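Local structure of interferon alpha/beta receptor 1 (Mus musculus, 3WCY) at residues S103-R108 against V176-P181; V118-P123 against F137-R142; S156-E161 against S241-G246; T277-V282 against E296-S301. The protein pairs with IFNAR2 to form the cell-surface receptor for type I interferons, whose binding switches on the JAK-STAT signalling cascade. All blocks are in the same frame, centred on the assembly; numbering follows the deposited sequence.

Interaction 1: residues S103-R108 against V176-P181; sequences SPPEVR and VKAIHP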
loop_
_atom_site.group_PDB
_atom_site.type_symbol
_atom_site.label_atom_id
_atom_site.label_comp_id
_atom_site.label_asym_id
_atom_site.label_seq_id
_atom_site.Cartn_x
_atom_site.Cartn_y
_atom_site.Cartn_z
ATOM N N SER A 103 21.718 -2.980 -3.562
ATOM C CA SER A 103 22.544 -1.790 -3.796
ATOM C C SER A 103 21.745 -0.572 -3.312
ATOM O O SER A 103 20.521 -0.665 -3.282
ATOM C CB SER A 103 22.893 -1.653 -5.276
ATOM O OG SER A 103 21.741 -1.359 -6.048
ATOM N N PRO A 104 22.368 0.551 -2.878
ATOM C CA PRO A 104 21.561 1.693 -2.402
ATOM C C PRO A 104 20.603 2.258 -3.468
ATOM O O PRO A 104 20.884 2.100 -4.661
ATOM C CB PRO A 104 22.613 2.712 -1.958
ATOM C CG PRO A 104 23.874 1.924 -1.784
ATOM C CD PRO A 104 23.811 0.855 -2.811
ATOM N N PRO A 105 19.447 2.857 -3.093
ATOM C CA PRO A 105 18.536 3.379 -4.126
ATOM C C PRO A 105 19.049 4.670 -4.771
ATOM O O PRO A 105 19.692 5.473 -4.091
ATOM C CB PRO A 105 17.230 3.606 -3.360
ATOM C CG PRO A 105 17.637 3.859 -1.970
ATOM C CD PRO A 105 18.937 3.133 -1.734
ATOM N N GLU A 106 18.790 4.860 -6.077
ATOM C CA GLU A 106 19.208 6.076 -6.778
ATOM C C GLU A 106 18.319 7.253 -6.314
ATOM O O GLU A 106 17.092 7.124 -6.277
ATOM C CB GLU A 106 19.173 5.878 -8.306
ATOM C CG GLU A 106 19.917 6.951 -9.090
ATOM C CD GLU A 106 19.844 6.831 -10.602
ATOM O OE1 GLU A 106 20.895 6.546 -11.222
ATOM O OE2 GLU A 106 18.748 7.047 -11.170
ATOM N N VAL A 107 18.947 8.377 -5.922
ATOM C CA VAL A 107 18.217 9.537 -5.403
ATOM C C VAL A 107 18.590 10.863 -6.067
ATOM O O VAL A 107 19.770 11.188 -6.162
ATOM C CB VAL A 107 18.195 9.583 -3.840
ATOM C CG1 VAL A 107 19.505 9.092 -3.233
ATOM C CG2 VAL A 107 17.830 10.965 -3.301
ATOM N N ARG A 108 17.576 11.614 -6.535
ATOM C CA ARG A 108 17.758 12.938 -7.137
ATOM C C ARG A 108 16.912 13.931 -6.352
ATOM O O ARG A 108 15.718 13.703 -6.155
ATOM C CB ARG A 108 17.387 12.974 -8.641
ATOM C CG ARG A 108 18.009 11.882 -9.528
ATOM C CD ARG A 108 19.509 12.008 -9.757
ATOM N NE ARG A 108 20.042 10.800 -10.390
ATOM C CZ ARG A 108 21.293 10.658 -10.816
ATOM N NH1 ARG A 108 22.162 11.656 -10.695
ATOM N NH2 ARG A 108 21.684 9.521 -11.375
ATOM N N VAL A 176 19.045 8.196 1.812
ATOM C CA VAL A 176 17.908 7.293 1.579
ATOM C C VAL A 176 18.350 5.834 1.633
ATOM O O VAL A 176 19.270 5.432 0.919
ATOM C CB VAL A 176 17.144 7.617 0.261
ATOM C CG1 VAL A 176 15.945 6.696 0.061
ATOM C CG2 VAL A 176 16.705 9.076 0.216
ATOM N N LYS A 177 17.663 5.049 2.468
ATOM C CA LYS A 177 17.884 3.623 2.677
ATOM C C LYS A 177 16.726 2.824 2.045
ATOM O O LYS A 177 15.550 3.164 2.251
ATOM C CB LYS A 177 17.961 3.348 4.194
ATOM C CG LYS A 177 18.332 1.930 4.605
ATOM C CD LYS A 177 18.308 1.794 6.127
ATOM C CE LYS A 177 19.173 0.669 6.662
ATOM N NZ LYS A 177 20.623 1.011 6.659
ATOM N N ALA A 178 17.057 1.767 1.281
ATOM C CA ALA A 178 16.046 0.885 0.697
ATOM C C ALA A 178 15.909 -0.317 1.608
ATOM O O ALA A 178 16.905 -0.967 1.939
ATOM C CB ALA A 178 16.453 0.444 -0.698
ATOM N N ILE A 179 14.692 -0.584 2.070
ATOM C CA ILE A 179 14.464 -1.729 2.952
ATOM C C ILE A 179 13.443 -2.709 2.398
ATOM O O ILE A 179 12.482 -2.280 1.764
ATOM C CB ILE A 179 14.213 -1.336 4.437
ATOM C CG1 ILE A 179 13.144 -0.227 4.583
ATOM C CG2 ILE A 179 15.531 -0.943 5.118
ATOM C CD1 ILE A 179 12.447 -0.168 5.963
ATOM N N HIS A 180 13.686 -4.026 2.589
ATOM C CA HIS A 180 12.778 -5.120 2.210
ATOM C C HIS A 180 12.151 -5.589 3.549
ATOM O O HIS A 180 12.740 -6.438 4.228
ATOM C CB HIS A 180 13.541 -6.274 1.510
ATOM C CG HIS A 180 12.687 -7.182 0.664
ATOM N ND1 HIS A 180 11.345 -7.422 0.959
ATOM C CD2 HIS A 180 13.021 -7.899 -0.435
ATOM C CE1 HIS A 180 10.915 -8.259 0.029
ATOM N NE2 HIS A 180 11.883 -8.577 -0.832
ATOM N N PRO A 181 11.011 -4.994 3.989
ATOM C CA PRO A 181 10.464 -5.339 5.315
ATOM C C PRO A 181 9.980 -6.769 5.538
ATOM O O PRO A 181 9.727 -7.135 6.688
ATOM C CB PRO A 181 9.345 -4.310 5.521
ATOM C CG PRO A 181 8.946 -3.906 4.156
ATOM C CD PRO A 181 10.207 -3.932 3.348
#

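Interaction 2: residues V118-P123 against F137-R142; sequences VHISPP and FSYTIR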
loop_
_atom_site.group_PDB
_atom_site.type_symbol
_atom_site.label_atom_id
_atom_site.label_comp_id
_atom_site.label_asym_id
_atom_site.label_seq_id
_atom_site.Cartn_x
_atom_site.Cartn_y
_atom_site.Cartn_z
ATOM N N VAL A 118 12.305 14.302 -2.782
ATOM C CA VAL A 118 13.278 13.208 -2.858
ATOM C C VAL A 118 12.757 12.155 -3.844
ATOM O O VAL A 118 11.824 11.409 -3.527
ATOM C CB VAL A 118 13.630 12.613 -1.469
ATOM C CG1 VAL A 118 14.589 11.440 -1.602
ATOM C CG2 VAL A 118 14.222 13.675 -0.551
ATOM N N HIS A 119 13.336 12.143 -5.057
ATOM C CA HIS A 119 12.972 11.222 -6.126
ATOM C C HIS A 119 13.793 9.948 -5.968
ATOM O O HIS A 119 14.993 9.928 -6.263
ATOM C CB HIS A 119 13.160 11.873 -7.504
ATOM C CG HIS A 119 12.432 13.176 -7.653
ATOM N ND1 HIS A 119 11.127 13.225 -8.103
ATOM C CD2 HIS A 119 12.850 14.437 -7.390
ATOM C CE1 HIS A 119 10.790 14.506 -8.089
ATOM N NE2 HIS A 119 11.796 15.273 -7.679
ATOM N N ILE A 120 13.152 8.905 -5.423
ATOM C CA ILE A 120 13.788 7.618 -5.174
ATOM C C ILE A 120 13.554 6.665 -6.343
ATOM O O ILE A 120 12.416 6.455 -6.772
ATOM C CB ILE A 120 13.334 6.980 -3.825
ATOM C CG1 ILE A 120 13.296 7.997 -2.676
ATOM C CG2 ILE A 120 14.196 5.775 -3.455
ATOM C CD1 ILE A 120 12.149 7.815 -1.744
ATOM N N SER A 121 14.641 6.083 -6.842
ATOM C CA SER A 121 14.616 5.054 -7.870
ATOM C C SER A 121 14.987 3.743 -7.140
ATOM O O SER A 121 15.957 3.742 -6.371
ATOM C CB SER A 121 15.611 5.371 -8.977
ATOM O OG SER A 121 15.140 4.882 -10.220
ATOM N N PRO A 122 14.194 2.649 -7.289
ATOM C CA PRO A 122 14.506 1.404 -6.562
ATOM C C PRO A 122 15.800 0.722 -7.025
ATOM O O PRO A 122 16.228 0.983 -8.154
ATOM C CB PRO A 122 13.282 0.529 -6.842
ATOM C CG PRO A 122 12.765 1.012 -8.140
ATOM C CD PRO A 122 13.000 2.486 -8.143
ATOM N N PRO A 123 16.440 -0.150 -6.194
ATOM C CA PRO A 123 17.667 -0.840 -6.646
ATOM C C PRO A 123 17.451 -1.645 -7.946
ATOM O O PRO A 123 16.592 -2.533 -7.988
ATOM C CB PRO A 123 18.015 -1.749 -5.457
ATOM C CG PRO A 123 17.327 -1.157 -4.292
ATOM C CD PRO A 123 16.071 -0.567 -4.825
ATOM N N PHE A 137 9.529 -3.211 -1.298
ATOM C CA PHE A 137 10.461 -2.185 -0.816
ATOM C C PHE A 137 9.811 -0.983 -0.142
ATOM O O PHE A 137 8.788 -0.472 -0.593
ATOM C CB PHE A 137 11.375 -1.667 -1.940
ATOM C CG PHE A 137 12.294 -2.645 -2.632
ATOM C CD1 PHE A 137 13.038 -3.565 -1.902
ATOM C CD2 PHE A 137 12.501 -2.573 -4.002
ATOM C CE1 PHE A 137 13.906 -4.452 -2.545
ATOM C CE2 PHE A 137 13.387 -3.444 -4.638
ATOM C CZ PHE A 137 14.086 -4.374 -3.904
ATOM N N SER A 138 10.448 -0.525 0.930
ATOM C CA SER A 138 10.089 0.662 1.699
ATOM C C SER A 138 11.368 1.484 1.765
ATOM O O SER A 138 12.442 0.951 1.481
ATOM C CB SER A 138 9.629 0.284 3.105
ATOM O OG SER A 138 9.325 1.433 3.881
ATOM N N TYR A 139 11.257 2.779 2.087
ATOM C CA TYR A 139 12.416 3.675 2.166
ATOM C C TYR A 139 12.389 4.514 3.432
ATOM O O TYR A 139 11.313 4.816 3.957
ATOM C CB TYR A 139 12.544 4.555 0.897
ATOM C CG TYR A 139 12.506 3.751 -0.386
ATOM C CD1 TYR A 139 13.651 3.134 -0.881
ATOM C CD2 TYR A 139 11.306 3.544 -1.069
ATOM C CE1 TYR A 139 13.613 2.356 -2.037
ATOM C CE2 TYR A 139 11.254 2.763 -2.223
ATOM C CZ TYR A 139 12.412 2.170 -2.703
ATOM O OH TYR A 139 12.373 1.390 -3.830
ATOM N N THR A 140 13.578 4.834 3.955
ATOM C CA THR A 140 13.748 5.654 5.157
ATOM C C THR A 140 14.669 6.819 4.774
ATOM O O THR A 140 15.789 6.589 4.308
ATOM C CB THR A 140 14.315 4.830 6.339
ATOM O OG1 THR A 140 15.668 4.467 6.061
ATOM C CG2 THR A 140 13.498 3.588 6.660
ATOM N N ILE A 141 14.185 8.055 4.938
ATOM C CA ILE A 141 14.932 9.263 4.588
ATOM C C ILE A 141 15.456 9.951 5.840
ATOM O O ILE A 141 14.726 10.082 6.826
ATOM C CB ILE A 141 14.107 10.273 3.723
ATOM C CG1 ILE A 141 12.900 9.658 2.944
ATOM C CG2 ILE A 141 15.005 11.172 2.872
ATOM C CD1 ILE A 141 13.204 8.766 1.744
ATOM N N ARG A 142 16.714 10.431 5.770
ATOM C CA ARG A 142 17.395 11.185 6.820
ATOM C C ARG A 142 17.754 12.561 6.266
ATOM O O ARG A 142 18.426 12.658 5.240
ATOM C CB ARG A 142 18.658 10.459 7.284
ATOM C CG ARG A 142 18.429 9.409 8.357
ATOM C CD ARG A 142 19.770 8.872 8.815
ATOM N NE ARG A 142 19.647 7.765 9.761
ATOM C CZ ARG A 142 20.612 6.885 10.013
ATOM N NH1 ARG A 142 21.778 6.967 9.379
ATOM N NH2 ARG A 142 20.415 5.908 10.890
#

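Interaction 3: residues S156-E161 against S241-G246; sequences STYYVE and SKSSSG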
loop_
_atom_site.group_PDB
_atom_site.type_symbol
_atom_site.label_atom_id
_atom_site.label_comp_id
_atom_site.label_asym_id
_atom_site.label_seq_id
_atom_site.Cartn_x
_atom_site.Cartn_y
_atom_site.Cartn_z
ATOM N N SER A 156 9.039 6.317 3.993
ATOM C CA SER A 156 8.221 6.405 2.780
ATOM C C SER A 156 8.179 5.154 1.916
ATOM O O SER A 156 9.192 4.475 1.730
ATOM C CB SER A 156 8.622 7.601 1.923
ATOM O OG SER A 156 7.683 7.804 0.878
ATOM N N THR A 157 6.994 4.906 1.341
ATOM C CA THR A 157 6.710 3.822 0.400
ATOM C C THR A 157 6.640 4.452 -0.991
ATOM O O THR A 157 6.795 3.769 -2.008
ATOM C CB THR A 157 5.385 3.143 0.761
ATOM O OG1 THR A 157 4.423 4.141 1.122
ATOM C CG2 THR A 157 5.539 2.126 1.885
ATOM N N TYR A 158 6.429 5.782 -1.004
ATOM C CA TYR A 158 6.283 6.644 -2.173
ATOM C C TYR A 158 7.634 6.901 -2.832
ATOM O O TYR A 158 8.612 7.186 -2.138
ATOM C CB TYR A 158 5.576 7.965 -1.784
ATOM C CG TYR A 158 4.252 7.775 -1.056
ATOM C CD1 TYR A 158 4.214 7.550 0.319
ATOM C CD2 TYR A 158 3.040 7.847 -1.739
ATOM C CE1 TYR A 158 3.004 7.369 0.992
ATOM C CE2 TYR A 158 1.825 7.693 -1.072
ATOM C CZ TYR A 158 1.811 7.456 0.294
ATOM O OH TYR A 158 0.619 7.293 0.962
ATOM N N TYR A 159 7.687 6.784 -4.175
ATOM C CA TYR A 159 8.899 6.969 -4.979
ATOM C C TYR A 159 9.322 8.431 -5.143
ATOM O O TYR A 159 10.380 8.721 -5.708
ATOM C CB TYR A 159 8.822 6.189 -6.301
ATOM C CG TYR A 159 8.950 4.695 -6.091
ATOM C CD1 TYR A 159 10.186 4.062 -6.177
ATOM C CD2 TYR A 159 7.844 3.921 -5.754
ATOM C CE1 TYR A 159 10.312 2.691 -5.961
ATOM C CE2 TYR A 159 7.959 2.548 -5.538
ATOM C CZ TYR A 159 9.194 1.935 -5.646
ATOM O OH TYR A 159 9.295 0.581 -5.431
ATOM N N VAL A 160 8.489 9.342 -4.620
ATOM C CA VAL A 160 8.714 10.782 -4.523
ATOM C C VAL A 160 8.147 11.165 -3.154
ATOM O O VAL A 160 6.937 11.052 -2.936
ATOM C CB VAL A 160 8.095 11.625 -5.669
ATOM C CG1 VAL A 160 8.289 13.118 -5.414
ATOM C CG2 VAL A 160 8.675 11.241 -7.026
ATOM N N GLU A 161 9.020 11.541 -2.215
ATOM C CA GLU A 161 8.564 11.935 -0.889
ATOM C C GLU A 161 8.920 13.390 -0.653
ATOM O O GLU A 161 10.099 13.730 -0.563
ATOM C CB GLU A 161 9.105 10.994 0.212
ATOM C CG GLU A 161 8.640 11.317 1.632
ATOM C CD GLU A 161 7.147 11.276 1.919
ATOM O OE1 GLU A 161 6.527 10.200 1.749
ATOM O OE2 GLU A 161 6.604 12.318 2.353
ATOM N N SER A 241 -0.036 5.322 -8.362
ATOM C CA SER A 241 1.018 6.065 -9.071
ATOM C C SER A 241 2.154 6.532 -8.170
ATOM O O SER A 241 3.324 6.314 -8.499
ATOM C CB SER A 241 0.437 7.254 -9.837
ATOM O OG SER A 241 -0.315 6.881 -10.978
ATOM N N LYS A 242 1.816 7.184 -7.047
ATOM C CA LYS A 242 2.804 7.690 -6.104
ATOM C C LYS A 242 3.503 6.553 -5.373
ATOM O O LYS A 242 4.663 6.691 -4.996
ATOM C CB LYS A 242 2.162 8.679 -5.121
ATOM C CG LYS A 242 3.040 9.903 -4.862
ATOM C CD LYS A 242 2.222 11.130 -4.506
ATOM C CE LYS A 242 2.042 11.313 -3.016
ATOM N NZ LYS A 242 3.250 11.904 -2.381
ATOM N N SER A 243 2.812 5.412 -5.243
ATOM C CA SER A 243 3.279 4.213 -4.556
ATOM C C SER A 243 4.095 3.245 -5.419
ATOM O O SER A 243 4.950 2.552 -4.871
ATOM C CB SER A 243 2.105 3.487 -3.908
ATOM O OG SER A 243 1.211 4.371 -3.247
ATOM N N SER A 244 3.822 3.160 -6.740
ATOM C CA SER A 244 4.555 2.252 -7.635
ATOM C C SER A 244 5.689 2.898 -8.420
ATOM O O SER A 244 5.659 4.108 -8.654
ATOM C CB SER A 244 3.629 1.610 -8.664
ATOM O OG SER A 244 3.098 2.576 -9.555
ATOM N N SER A 245 6.698 2.095 -8.752
ATOM C CA SER A 245 7.943 2.579 -9.340
ATOM C C SER A 245 7.798 3.637 -10.422
ATOM O O SER A 245 6.877 3.583 -11.238
ATOM C CB SER A 245 8.694 1.428 -10.016
ATOM O OG SER A 245 10.049 1.771 -10.250
ATOM N N GLY A 246 8.711 4.602 -10.423
ATOM C CA GLY A 246 8.705 5.654 -11.422
ATOM C C GLY A 246 9.406 5.307 -12.718
ATOM O O GLY A 246 9.664 4.137 -13.000
#

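Interaction 4: residues T277-V282 against E296-S301; sequences TFFLHV and EKFIDS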
loop_
_atom_site.group_PDB
_atom_site.type_symbol
_atom_site.label_atom_id
_atom_site.label_comp_id
_atom_site.label_asym_id
_atom_site.label_seq_id
_atom_site.Cartn_x
_atom_site.Cartn_y
_atom_site.Cartn_z
ATOM N N THR A 277 -9.102 5.238 -5.408
ATOM C CA THR A 277 -8.224 6.018 -4.554
ATOM C C THR A 277 -7.444 6.974 -5.430
ATOM O O THR A 277 -6.999 6.595 -6.516
ATOM C CB THR A 277 -7.297 5.134 -3.704
ATOM O OG1 THR A 277 -6.620 4.176 -4.517
ATOM C CG2 THR A 277 -8.016 4.449 -2.569
ATOM N N PHE A 278 -7.305 8.224 -4.972
ATOM C CA PHE A 278 -6.566 9.257 -5.690
ATOM C C PHE A 278 -6.013 10.389 -4.811
ATOM O O PHE A 278 -6.454 10.575 -3.675
ATOM C CB PHE A 278 -7.323 9.762 -6.946
ATOM C CG PHE A 278 -8.628 10.498 -6.749
ATOM C CD1 PHE A 278 -8.682 11.885 -6.833
ATOM C CD2 PHE A 278 -9.818 9.802 -6.577
ATOM C CE1 PHE A 278 -9.896 12.568 -6.688
ATOM C CE2 PHE A 278 -11.031 10.484 -6.436
ATOM C CZ PHE A 278 -11.062 11.862 -6.490
ATOM N N PHE A 279 -5.004 11.100 -5.334
ATOM C CA PHE A 279 -4.332 12.225 -4.679
ATOM C C PHE A 279 -4.739 13.518 -5.375
ATOM O O PHE A 279 -4.947 13.512 -6.588
ATOM C CB PHE A 279 -2.797 12.067 -4.754
ATOM C CG PHE A 279 -2.220 10.880 -4.021
ATOM C CD1 PHE A 279 -2.030 9.666 -4.668
ATOM C CD2 PHE A 279 -1.830 10.987 -2.691
ATOM C CE1 PHE A 279 -1.485 8.573 -3.990
ATOM C CE2 PHE A 279 -1.275 9.894 -2.017
ATOM C CZ PHE A 279 -1.115 8.696 -2.667
ATOM N N LEU A 280 -4.827 14.629 -4.627
ATOM C CA LEU A 280 -5.196 15.915 -5.224
ATOM C C LEU A 280 -4.165 17.040 -4.997
ATOM O O LEU A 280 -3.577 17.156 -3.917
ATOM C CB LEU A 280 -6.613 16.356 -4.805
ATOM C CG LEU A 280 -7.783 15.550 -5.384
ATOM C CD1 LEU A 280 -8.838 15.298 -4.338
ATOM C CD2 LEU A 280 -8.403 16.250 -6.562
ATOM N N HIS A 281 -3.955 17.849 -6.050
ATOM C CA HIS A 281 -3.072 19.019 -6.111
ATOM C C HIS A 281 -3.948 20.264 -5.993
ATOM O O HIS A 281 -5.074 20.251 -6.495
ATOM C CB HIS A 281 -2.388 19.073 -7.489
ATOM C CG HIS A 281 -0.963 18.632 -7.519
ATOM N ND1 HIS A 281 -0.302 18.446 -8.721
ATOM C CD2 HIS A 281 -0.106 18.382 -6.503
ATOM C CE1 HIS A 281 0.926 18.083 -8.402
ATOM N NE2 HIS A 281 1.089 18.023 -7.076
ATOM N N VAL A 282 -3.451 21.337 -5.343
ATOM C CA VAL A 282 -4.211 22.593 -5.208
ATOM C C VAL A 282 -3.306 23.783 -5.522
ATOM O O VAL A 282 -2.652 23.805 -6.561
ATOM C CB VAL A 282 -4.964 22.785 -3.851
ATOM C CG1 VAL A 282 -6.058 23.843 -3.983
ATOM C CG2 VAL A 282 -5.562 21.479 -3.323
ATOM N N GLU A 296 -0.130 16.993 -1.244
ATOM C CA GLU A 296 -0.943 16.011 -1.954
ATOM C C GLU A 296 -1.942 15.414 -0.976
ATOM O O GLU A 296 -1.541 14.778 0.000
ATOM C CB GLU A 296 -0.061 14.921 -2.590
ATOM C CG GLU A 296 0.863 15.451 -3.670
ATOM C CD GLU A 296 2.216 14.778 -3.768
ATOM O OE1 GLU A 296 2.915 14.675 -2.734
ATOM O OE2 GLU A 296 2.603 14.404 -4.897
ATOM N N LYS A 297 -3.241 15.678 -1.205
ATOM C CA LYS A 297 -4.316 15.162 -0.359
ATOM C C LYS A 297 -4.840 13.839 -0.920
ATOM O O LYS A 297 -5.416 13.815 -2.010
ATOM C CB LYS A 297 -5.447 16.200 -0.188
ATOM C CG LYS A 297 -6.630 15.727 0.666
ATOM C CD LYS A 297 -6.338 15.747 2.165
ATOM C CE LYS A 297 -7.424 15.081 2.973
ATOM N NZ LYS A 297 -7.314 13.600 2.928
ATOM N N PHE A 298 -4.617 12.743 -0.175
ATOM C CA PHE A 298 -5.063 11.406 -0.549
ATOM C C PHE A 298 -6.446 11.152 -0.001
ATOM O O PHE A 298 -6.668 11.291 1.202
ATOM C CB PHE A 298 -4.097 10.333 -0.025
ATOM C CG PHE A 298 -4.560 8.913 -0.261
ATOM C CD1 PHE A 298 -4.532 8.358 -1.534
ATOM C CD2 PHE A 298 -5.020 8.131 0.791
ATOM C CE1 PHE A 298 -4.962 7.050 -1.751
ATOM C CE2 PHE A 298 -5.448 6.821 0.572
ATOM C CZ PHE A 298 -5.413 6.288 -0.697
ATOM N N ILE A 299 -7.365 10.738 -0.875
ATOM C CA ILE A 299 -8.739 10.434 -0.487
ATOM C C ILE A 299 -9.242 9.165 -1.144
ATOM O O ILE A 299 -9.161 9.027 -2.366
ATOM C CB ILE A 299 -9.720 11.635 -0.651
ATOM C CG1 ILE A 299 -9.466 12.429 -1.947
ATOM C CG2 ILE A 299 -9.694 12.547 0.573
ATOM C CD1 ILE A 299 -10.424 12.125 -3.018
ATOM N N ASP A 300 -9.734 8.226 -0.317
ATOM C CA ASP A 300 -10.298 6.948 -0.748
ATOM C C ASP A 300 -11.812 7.086 -0.907
ATOM O O ASP A 300 -12.501 7.438 0.053
ATOM C CB ASP A 300 -9.959 5.830 0.260
ATOM C CG ASP A 300 -10.888 4.629 0.193
ATOM O OD1 ASP A 300 -10.903 3.943 -0.856
ATOM O OD2 ASP A 300 -11.634 4.403 1.168
ATOM N N SER A 301 -12.323 6.810 -2.117
ATOM C CA SER A 301 -13.753 6.867 -2.409
ATOM C C SER A 301 -14.317 5.449 -2.405
ATOM O O SER A 301 -14.195 4.721 -3.394
ATOM C CB SER A 301 -14.016 7.581 -3.732
ATOM O OG SER A 301 -13.340 6.969 -4.819
#

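Interaction 1: residues S103-R108 against V176-P181
At one side of the beta-sandwich core of the second fibronectin type III domain, Pro105 and Val107 face Val176 and Ala178 from the opposing sheet. Pro105 makes more of the contact than Val107. The CG and CD side of its ring lies against strand 176-179, with CD 3.5 Å from Val176 O. The same CD rests 3.8 Å from Ala178 CB, and CG comes within 3.9 Å of Val176 CG1. Val176 serves both partners with different branches: CG1, anti to the backbone N (chi1 -178°), meets the proline, while CG2 lies 4.1 Å from Val107 CG2. In the immunoglobulin-like topology of this domain, strand 106-111 is an edge strand of a three-stranded antiparallel sheet and strand 171-179 belongs to the four-stranded sheet packed on it. Ile120 and Val118 of strand 116-121 complete the apolar surroundings, Ile120 touching Pro105 and Val118 touching both valines. An alanine in place of Pro105 would probably leave a gap beside Val176 CG1 and Ala178 CB, since CG and CD make those contacts, and would free the backbone torsion that the ring restrains just ahead of the strand. Glu106 points away from the other sheet, and its OE1 forms a salt bridge with Arg108 NH2 (3.1 Å), the hydrogen bond in it being weak.

Interaction 2: residues V118-P123 against F137-R142
Facing across the sandwich, with Val118 opposite Ile141, Ile120 opposite Tyr139 and Pro122 opposite Phe137, strands 118-121 and 138-142 run in roughly opposite directions (142° between them), their axes 9.9 Å apart at closest approach. That spacing is too wide for backbone pairing and is filled by side chains. Ile120 is central and uses two branches. Its CG2, anti to the backbone N, is the branch that reaches the Tyr139 ring, sitting over one face 3.8 Å from the centroid and 16° off the normal, a CH-pi contact shifted toward the CD1-CE1 rim. Its CD1 meets Ile141 CD1 tip to tip at 3.8 Å. The tyrosine and isoleucine side chains slide past each other in opposite directions. This is the hydrophobic centre of a fibronectin type III domain: strand 116-121 is the middle strand of one sheet, and strand 138-145 lies inside the other, beside strand 171-179. The hydroxyl end of Tyr139 extends to Pro122, touching its CA and CB, and Tyr159 packs edge-to-face with the Tyr139 ring. Beyond the tyrosine, Phe137 and Pro123 reach toward each other tip to tip, Pro123 CD lying 3.9 Å from Phe137 CE2. Pro122 CB approaches the same ring at CD2, 4.3 Å away. At the other end of the row, Val118 CG2 and Ile141 CG2 come together more loosely at 4.3 Å, while Ile163 touches both Val118 and Ile141.

Interaction 3: residues S156-E161 against S241-G246
One backbone hydrogen bond ties Tyr159 to Lys242: Tyr159 N donates to Lys242 O over 3.1 Å, with N nearly in line with the C=O bond and the N-H...O angle 153°. The same carbonyl oxygen receives a CA-H...O contact from Tyr158 CA at 3.3 Å. Aromatic contacts follow. Ser245 CA stands over the centre of the Tyr159 ring, 3.7 Å from the centroid and 8° off the normal, while Ser243 O lies at the ring edge by CE2. Tyr158 instead presents an edge, its CD2 3.6 Å from Lys242 CB. Replacing Tyr159 by alanine would probably keep the backbone bond but leave Ser245 CA and the Tyr139 ring, an edge-to-face neighbour, without their aromatic partner. Among charged and polar groups, the Lys242 chain bends at its third and fourth torsions past Tyr158, and NZ forms a salt bridge with Glu296. Within 156-161, Ser156 OG donates to the anti lone pair of Glu161 OE1 at 2.8 Å. The contact joins two fibronectin type III domains, the second supplying the turn that leads into strand 160-163 and the third the short, weakly bonded helix about 239-243 and the loop after it; Pro122 after strand 116-121 touches both Tyr159 and Ser245.

Interaction 4: residues T277-V282 against E296-S301
Four backbone hydrogen bonds pair Phe278 with Ile299 and Leu280 with Lys297 in an antiparallel ladder. Ile299 N reaches Phe278 O at 2.9 Å with an N-H...O angle of 174°, and the return bond from Phe278 N to Ile299 O is longer at 3.3 Å. In the other hydrogen-bonded pair, Leu280 N lies 2.8 Å from Lys297 O, and Lys297 N lies 3.1 Å from Leu280 O on a lone pair in the carbonyl plane. The Lys297 chain folds over to its own strand, where NZ donates to O of the next residue, Phe298, at 3.0 Å from above the carbonyl plane. Glu296, its carboxylate placed by Lys242, sets CG beside His281 CD2. On one face of the sheet, the Phe279 and Phe298 rings meet obliquely, planes 45° apart and centroids 4.9 Å apart, with Phe298 CD1 over the Phe279 face. CG of Phe298, anti to its backbone N (chi1 175°), carries the ring along the sheet face, with CE1 and CZ against Thr277 CB and CG2. On the other face, Ile299 CD1 covers a face of the Phe278 ring, 3.8 Å from its centroid, and Leu280 CD1 packs on the same methyl group. Strand 297-300 is an edge strand of the four-stranded sheet of the third fibronectin type III domain, and strand 277-281 continues the sheet through backbone bonds to strand 235-238. The side chains of Phe278 and Leu280 touch Phe268 of strand 266-269, whereas Thr277 OG1 hydrogen-bonds an acidic side chain of another protein chain.

Overall arrangement
Interactions 1 and 2 lie about 4 Å apart, centre to centre, in the second fibronectin type III domain, and both bridge its two sheets; along the chain, interaction 2 is nested inside the loop closed by interaction 1. Interaction 3, about 8 Å from interaction 2 centre to centre, adjoins it through neighbouring strands 116-121 and 160-163, crosses interaction 1 along the chain, and joins the second domain to the third. Interaction 4 follows in series within a single sheet, its centre about 14 Å from that of interaction 3 and 26 Å from that of interaction 1. Lys242-Glu296 and Tyr158-Phe279 link interactions 3 and 4, so the domain interface continues from the loop before strand 160-163 to the third domain's sheet.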